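Local coordinates for protein alpha-1,3-glucanase (Streptomyces thermodiastaticus, PDB 7C7D) that probably hydrolyses alpha-1,3-glucan chains, as a thermostable glycosidase of family GH87, at residues Asp306-Val319 / Val327-Val341. Sequence-based numbering, arbitrary orientation.
Sequences DNFVNGSLGPGSSV and VKVGLWLTGTNDDLV
With chi1 at -58°, N307 swings its amide beside its own backbone nitrogen and lays it alongside V329; N337 uses a similar first torsion (chi1 -75°) to bring OD1 to the L313 N-H. Each asparagine thus does work that main chain would do in a strand. N307 OD1 accepts the V329 N-H at 2.9 Å, with the donor well above the carbonyl plane, while ND2 gives one hydrogen to N310 OD1, close to its own amide plane, and another to a water that K328 NZ also holds; that lysine's NZ is further bonded to the backbone oxygens of V301 and S304. N310 in turn runs alongside W332, its amide only 15° from the indole plane, with OD1 3.1 Å from CE3; its ND2 reaches on to D278 in the preceding coil.

Strands 309-311 and 331-333, which carry N310 and W332, pair in parallel, G311 N meeting W332 O at 2.8 Å almost head-on. On the face opposite N310 and W332, V309 CG1 packs on L333 CD2 (3.9 Å), and L331 sits beside the F308 ring, with CD1 at the ring's edge and V309 CG2 over one face.

Beyond G311 the register slips by one. Here N337 OD1 takes L313 N-H (2.8 Å), S312 OG donates to T336 O at 2.7 Å, and a water accepts the S317 N-H and lies within hydrogen-bonding distance of G314 O and D338 O. Inside this bend L313 CD1 meets L340 CD1, and V341 N to S317 O with V319 N to V341 O make the second parallel bridge, at S318 and V341. Two successive coils stacked in parallel, their two ladders offset by one residue and joined by loops, are consistent with the right-handed parallel beta-helix of pectate lyase-like proteins.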
loop_
_atom_site.group_PDB
_atom_site.type_symbol
_atom_site.label_atom_id
_atom_site.label_comp_id
_atom_site.label_asym_id
_atom_site.label_seq_id
_atom_site.Cartn_x
_atom_site.Cartn_y
_atom_site.Cartn_z
ATOM N N ASP A 306 5.605 5.715 -15.834
ATOM C CA ASP A 306 6.429 4.516 -15.654
ATOM C C ASP A 306 5.686 3.461 -14.837
ATOM O O ASP A 306 6.163 2.985 -13.808
ATOM C CB ASP A 306 7.740 4.865 -14.963
ATOM C CG ASP A 306 8.501 5.960 -15.655
ATOM O OD1 ASP A 306 8.452 6.034 -16.904
ATOM O OD2 ASP A 306 9.167 6.743 -14.939
ATOM N N ASN A 307 4.522 3.076 -15.345
ATOM C CA ASN A 307 3.506 2.404 -14.550
ATOM C C ASN A 307 3.128 1.064 -15.169
ATOM O O ASN A 307 3.413 0.790 -16.335
ATOM C CB ASN A 307 2.272 3.305 -14.460
ATOM C CG ASN A 307 2.598 4.657 -13.851
ATOM O OD1 ASN A 307 3.530 4.768 -13.062
ATOM N ND2 ASN A 307 1.832 5.685 -14.200
ATOM N N PHE A 308 2.477 0.213 -14.369
ATOM C CA PHE A 308 1.904 -1.020 -14.909
ATOM C C PHE A 308 0.663 -0.715 -15.749
ATOM O O PHE A 308 0.598 -1.077 -16.928
ATOM C CB PHE A 308 1.665 -2.022 -13.766
ATOM C CG PHE A 308 0.543 -3.013 -13.995
ATOM C CD1 PHE A 308 0.556 -3.904 -15.067
ATOM C CD2 PHE A 308 -0.518 -3.078 -13.104
ATOM C CE1 PHE A 308 -0.478 -4.826 -15.249
ATOM C CE2 PHE A 308 -1.546 -3.997 -13.274
ATOM C CZ PHE A 308 -1.534 -4.872 -14.339
ATOM N N VAL A 309 -0.312 -0.004 -15.182
ATOM C CA VAL A 309 -1.462 0.484 -15.936
ATOM C C VAL A 309 -1.522 1.995 -15.792
ATOM O O VAL A 309 -1.442 2.524 -14.677
ATOM C CB VAL A 309 -2.784 -0.151 -15.465
ATOM C CG1 VAL A 309 -3.969 0.534 -16.136
ATOM C CG2 VAL A 309 -2.776 -1.637 -15.768
ATOM N N ASN A 310 -1.651 2.686 -16.922
ATOM C CA ASN A 310 -1.763 4.137 -16.956
ATOM C C ASN A 310 -2.970 4.481 -17.809
ATOM O O ASN A 310 -2.948 4.278 -19.024
ATOM C CB ASN A 310 -0.498 4.743 -17.555
ATOM C CG ASN A 310 -0.382 6.217 -17.288
ATOM O OD1 ASN A 310 -0.059 6.622 -16.174
ATOM N ND2 ASN A 310 -0.619 7.033 -18.310
ATOM N N GLY A 311 -4.018 5.004 -17.178
ATOM C CA GLY A 311 -5.187 5.446 -17.908
ATOM C C GLY A 311 -6.423 4.603 -17.666
ATOM O O GLY A 311 -6.839 4.380 -16.521
ATOM N N SER A 312 -7.013 4.108 -18.744
ATOM C CA SER A 312 -8.346 3.529 -18.709
ATOM C C SER A 312 -8.329 2.082 -19.178
ATOM O O SER A 312 -7.802 1.780 -20.259
ATOM C CB SER A 312 -9.282 4.343 -19.602
ATOM O OG SER A 312 -10.477 3.640 -19.869
ATOM N N LEU A 313 -8.946 1.205 -18.385
ATOM C CA LEU A 313 -9.206 -0.165 -18.794
ATOM C C LEU A 313 -10.627 -0.349 -19.308
ATOM O O LEU A 313 -11.012 -1.472 -19.653
ATOM C CB LEU A 313 -8.938 -1.134 -17.642
ATOM C CG LEU A 313 -7.484 -1.204 -17.180
ATOM C CD1 LEU A 313 -7.364 -2.119 -15.969
ATOM C CD2 LEU A 313 -6.579 -1.673 -18.312
ATOM N N GLY A 314 -11.401 0.731 -19.388
ATOM C CA GLY A 314 -12.755 0.674 -19.881
ATOM C C GLY A 314 -13.713 0.045 -18.892
ATOM O O GLY A 314 -13.337 -0.353 -17.788
ATOM N N PRO A 315 -14.979 -0.051 -19.285
ATOM C CA PRO A 315 -15.994 -0.647 -18.405
ATOM C C PRO A 315 -15.918 -2.167 -18.372
ATOM O O PRO A 315 -15.532 -2.822 -19.341
ATOM C CB PRO A 315 -17.313 -0.201 -19.050
ATOM C CG PRO A 315 -16.966 -0.047 -20.513
ATOM C CD PRO A 315 -15.554 0.491 -20.529
ATOM N N GLY A 316 -16.322 -2.734 -17.233
ATOM C CA GLY A 316 -16.454 -4.179 -17.138
ATOM C C GLY A 316 -15.141 -4.928 -17.139
ATOM O O GLY A 316 -15.069 -6.047 -17.661
ATOM N N SER A 317 -14.101 -4.352 -16.551
ATOM C CA SER A 317 -12.769 -4.922 -16.608
ATOM C C SER A 317 -12.336 -5.425 -15.237
ATOM O O SER A 317 -12.986 -5.176 -14.216
ATOM C CB SER A 317 -11.786 -3.882 -17.148
ATOM O OG SER A 317 -12.066 -3.672 -18.520
ATOM N N SER A 318 -11.221 -6.155 -15.220
ATOM C CA SER A 318 -10.718 -6.702 -13.968
ATOM C C SER A 318 -9.214 -6.925 -14.039
ATOM O O SER A 318 -8.641 -7.134 -15.116
ATOM C CB SER A 318 -11.421 -8.014 -13.591
ATOM O OG SER A 318 -11.140 -9.040 -14.529
ATOM N N VAL A 319 -8.590 -6.899 -12.863
ATOM C CA VAL A 319 -7.165 -7.157 -12.692
ATOM C C VAL A 319 -7.038 -8.067 -11.479
ATOM O O VAL A 319 -7.422 -7.671 -10.374
ATOM C CB VAL A 319 -6.371 -5.861 -12.455
ATOM C CG1 VAL A 319 -4.899 -6.168 -12.217
ATOM C CG2 VAL A 319 -6.556 -4.886 -13.608
ATOM N N VAL A 327 7.753 -0.527 -10.359
ATOM C CA VAL A 327 7.222 0.511 -11.234
ATOM C C VAL A 327 7.075 1.786 -10.412
ATOM O O VAL A 327 7.390 1.802 -9.214
ATOM C CB VAL A 327 5.902 0.081 -11.906
ATOM C CG1 VAL A 327 6.153 -1.075 -12.854
ATOM C CG2 VAL A 327 4.848 -0.328 -10.865
ATOM N N LYS A 328 6.612 2.867 -11.041
ATOM C CA LYS A 328 6.361 4.098 -10.295
ATOM C C LYS A 328 5.016 4.004 -9.581
ATOM O O LYS A 328 4.956 3.973 -8.349
ATOM C CB LYS A 328 6.430 5.317 -11.222
ATOM C CG LYS A 328 6.282 6.634 -10.469
ATOM C CD LYS A 328 6.193 7.834 -11.382
ATOM C CE LYS A 328 4.887 7.865 -12.140
ATOM N NZ LYS A 328 4.645 9.214 -12.740
ATOM N N VAL A 329 3.930 3.950 -10.350
ATOM C CA VAL A 329 2.596 3.669 -9.835
ATOM C C VAL A 329 2.163 2.315 -10.372
ATOM O O VAL A 329 2.370 2.012 -11.552
ATOM C CB VAL A 329 1.589 4.768 -10.231
ATOM C CG1 VAL A 329 0.182 4.425 -9.733
ATOM C CG2 VAL A 329 2.033 6.099 -9.676
ATOM N N GLY A 330 1.568 1.488 -9.513
ATOM C CA GLY A 330 1.012 0.246 -10.014
ATOM C C GLY A 330 -0.102 0.483 -11.017
ATOM O O GLY A 330 0.005 0.099 -12.186
ATOM N N LEU A 331 -1.181 1.126 -10.581
ATOM C CA LEU A 331 -2.304 1.454 -11.455
ATOM C C LEU A 331 -2.663 2.914 -11.240
ATOM O O LEU A 331 -3.163 3.286 -10.172
ATOM C CB LEU A 331 -3.515 0.554 -11.198
ATOM C CG LEU A 331 -3.341 -0.948 -11.454
ATOM C CD1 LEU A 331 -2.805 -1.683 -10.225
ATOM C CD2 LEU A 331 -4.655 -1.574 -11.909
ATOM N N TRP A 332 -2.381 3.731 -12.245
ATOM C CA TRP A 332 -2.771 5.131 -12.255
ATOM C C TRP A 332 -3.975 5.197 -13.180
ATOM O O TRP A 332 -3.833 5.122 -14.401
ATOM C CB TRP A 332 -1.610 5.975 -12.763
ATOM C CG TRP A 332 -1.906 7.410 -12.673
ATOM C CD1 TRP A 332 -1.874 8.175 -11.549
ATOM C CD2 TRP A 332 -2.331 8.262 -13.737
ATOM N NE1 TRP A 332 -2.232 9.461 -11.850
ATOM C CE2 TRP A 332 -2.516 9.543 -13.190
ATOM C CE3 TRP A 332 -2.561 8.069 -15.103
ATOM C CZ2 TRP A 332 -2.918 10.631 -13.960
ATOM C CZ3 TRP A 332 -2.953 9.148 -15.868
ATOM C CH2 TRP A 332 -3.128 10.414 -15.295
ATOM N N LEU A 333 -5.168 5.282 -12.596
ATOM C CA LEU A 333 -6.410 5.071 -13.326
ATOM C C LEU A 333 -7.148 6.387 -13.515
ATOM O O LEU A 333 -7.347 7.145 -12.557
ATOM C CB LEU A 333 -7.294 4.053 -12.601
ATOM C CG LEU A 333 -6.693 2.641 -12.573
ATOM C CD1 LEU A 333 -7.306 1.777 -11.468
ATOM C CD2 LEU A 333 -6.841 1.958 -13.933
ATOM N N THR A 334 -7.552 6.651 -14.754
ATOM C CA THR A 334 -8.296 7.848 -15.101
ATOM C C THR A 334 -9.356 7.471 -16.120
ATOM O O THR A 334 -9.290 6.411 -16.743
ATOM C CB THR A 334 -7.389 8.890 -15.768
ATOM O OG1 THR A 334 -6.797 8.326 -16.951
ATOM C CG2 THR A 334 -6.294 9.336 -14.819
ATOM N N GLY A 335 -10.328 8.360 -16.300
ATOM C CA GLY A 335 -11.311 8.139 -17.343
ATOM C C GLY A 335 -12.271 7.018 -16.983
ATOM O O GLY A 335 -12.590 6.782 -15.815
ATOM N N THR A 336 -12.733 6.310 -18.007
ATOM C CA THR A 336 -13.765 5.299 -17.805
ATOM C C THR A 336 -13.148 4.001 -17.303
ATOM O O THR A 336 -12.366 3.360 -18.014
ATOM C CB THR A 336 -14.521 5.054 -19.105
ATOM O OG1 THR A 336 -15.095 6.286 -19.548
ATOM C CG2 THR A 336 -15.631 4.022 -18.899
ATOM N N ASN A 337 -13.514 3.612 -16.085
ATOM C CA ASN A 337 -13.138 2.327 -15.511
ATOM C C ASN A 337 -14.336 1.719 -14.799
ATOM O O ASN A 337 -14.195 1.081 -13.753
ATOM C CB ASN A 337 -11.957 2.469 -14.552
ATOM C CG ASN A 337 -10.648 2.665 -15.281
ATOM O OD1 ASN A 337 -10.163 1.756 -15.959
ATOM N ND2 ASN A 337 -10.065 3.851 -15.145
ATOM N N ASP A 338 -15.533 1.909 -15.358
ATOM C CA ASP A 338 -16.761 1.570 -14.643
ATOM C C ASP A 338 -16.730 0.121 -14.191
ATOM O O ASP A 338 -16.470 -0.785 -14.987
ATOM C CB ASP A 338 -17.976 1.735 -15.561
ATOM C CG ASP A 338 -18.190 3.156 -16.047
ATOM O OD1 ASP A 338 -17.371 4.050 -15.779
ATOM O OD2 ASP A 338 -19.209 3.365 -16.741
ATOM N N ASP A 339 -17.027 -0.095 -12.912
ATOM C CA ASP A 339 -17.197 -1.432 -12.355
ATOM C C ASP A 339 -15.906 -2.239 -12.338
ATOM O O ASP A 339 -15.943 -3.457 -12.166
ATOM C CB ASP A 339 -18.336 -2.198 -13.042
ATOM C CG ASP A 339 -19.579 -1.357 -13.177
ATOM O OD1 ASP A 339 -20.045 -0.867 -12.137
ATOM O OD2 ASP A 339 -20.068 -1.149 -14.309
ATOM N N LEU A 340 -14.756 -1.584 -12.490
ATOM C CA LEU A 340 -13.483 -2.292 -12.461
ATOM C C LEU A 340 -13.314 -3.009 -11.128
ATOM O O LEU A 340 -13.610 -2.454 -10.065
ATOM C CB LEU A 340 -12.340 -1.292 -12.655
ATOM C CG LEU A 340 -10.905 -1.799 -12.495
ATOM C CD1 LEU A 340 -10.527 -2.779 -13.603
ATOM C CD2 LEU A 340 -9.932 -0.639 -12.467
ATOM N N VAL A 341 -12.817 -4.243 -11.181
ATOM C CA VAL A 341 -12.476 -5.001 -9.979
ATOM C C VAL A 341 -10.976 -5.271 -9.997
ATOM O O VAL A 341 -10.467 -5.915 -10.924
ATOM C CB VAL A 341 -13.271 -6.312 -9.859
ATOM C CG1 VAL A 341 -12.831 -7.084 -8.615
ATOM C CG2 VAL A 341 -14.764 -6.023 -9.827
HETATM O O HOH W 1 1.869 8.578 -13.355
HETATM O O HOH W 2 -13.825 -1.767 -15.524
HETATM O O HOH W 3 -15.719 -5.592 -13.893
#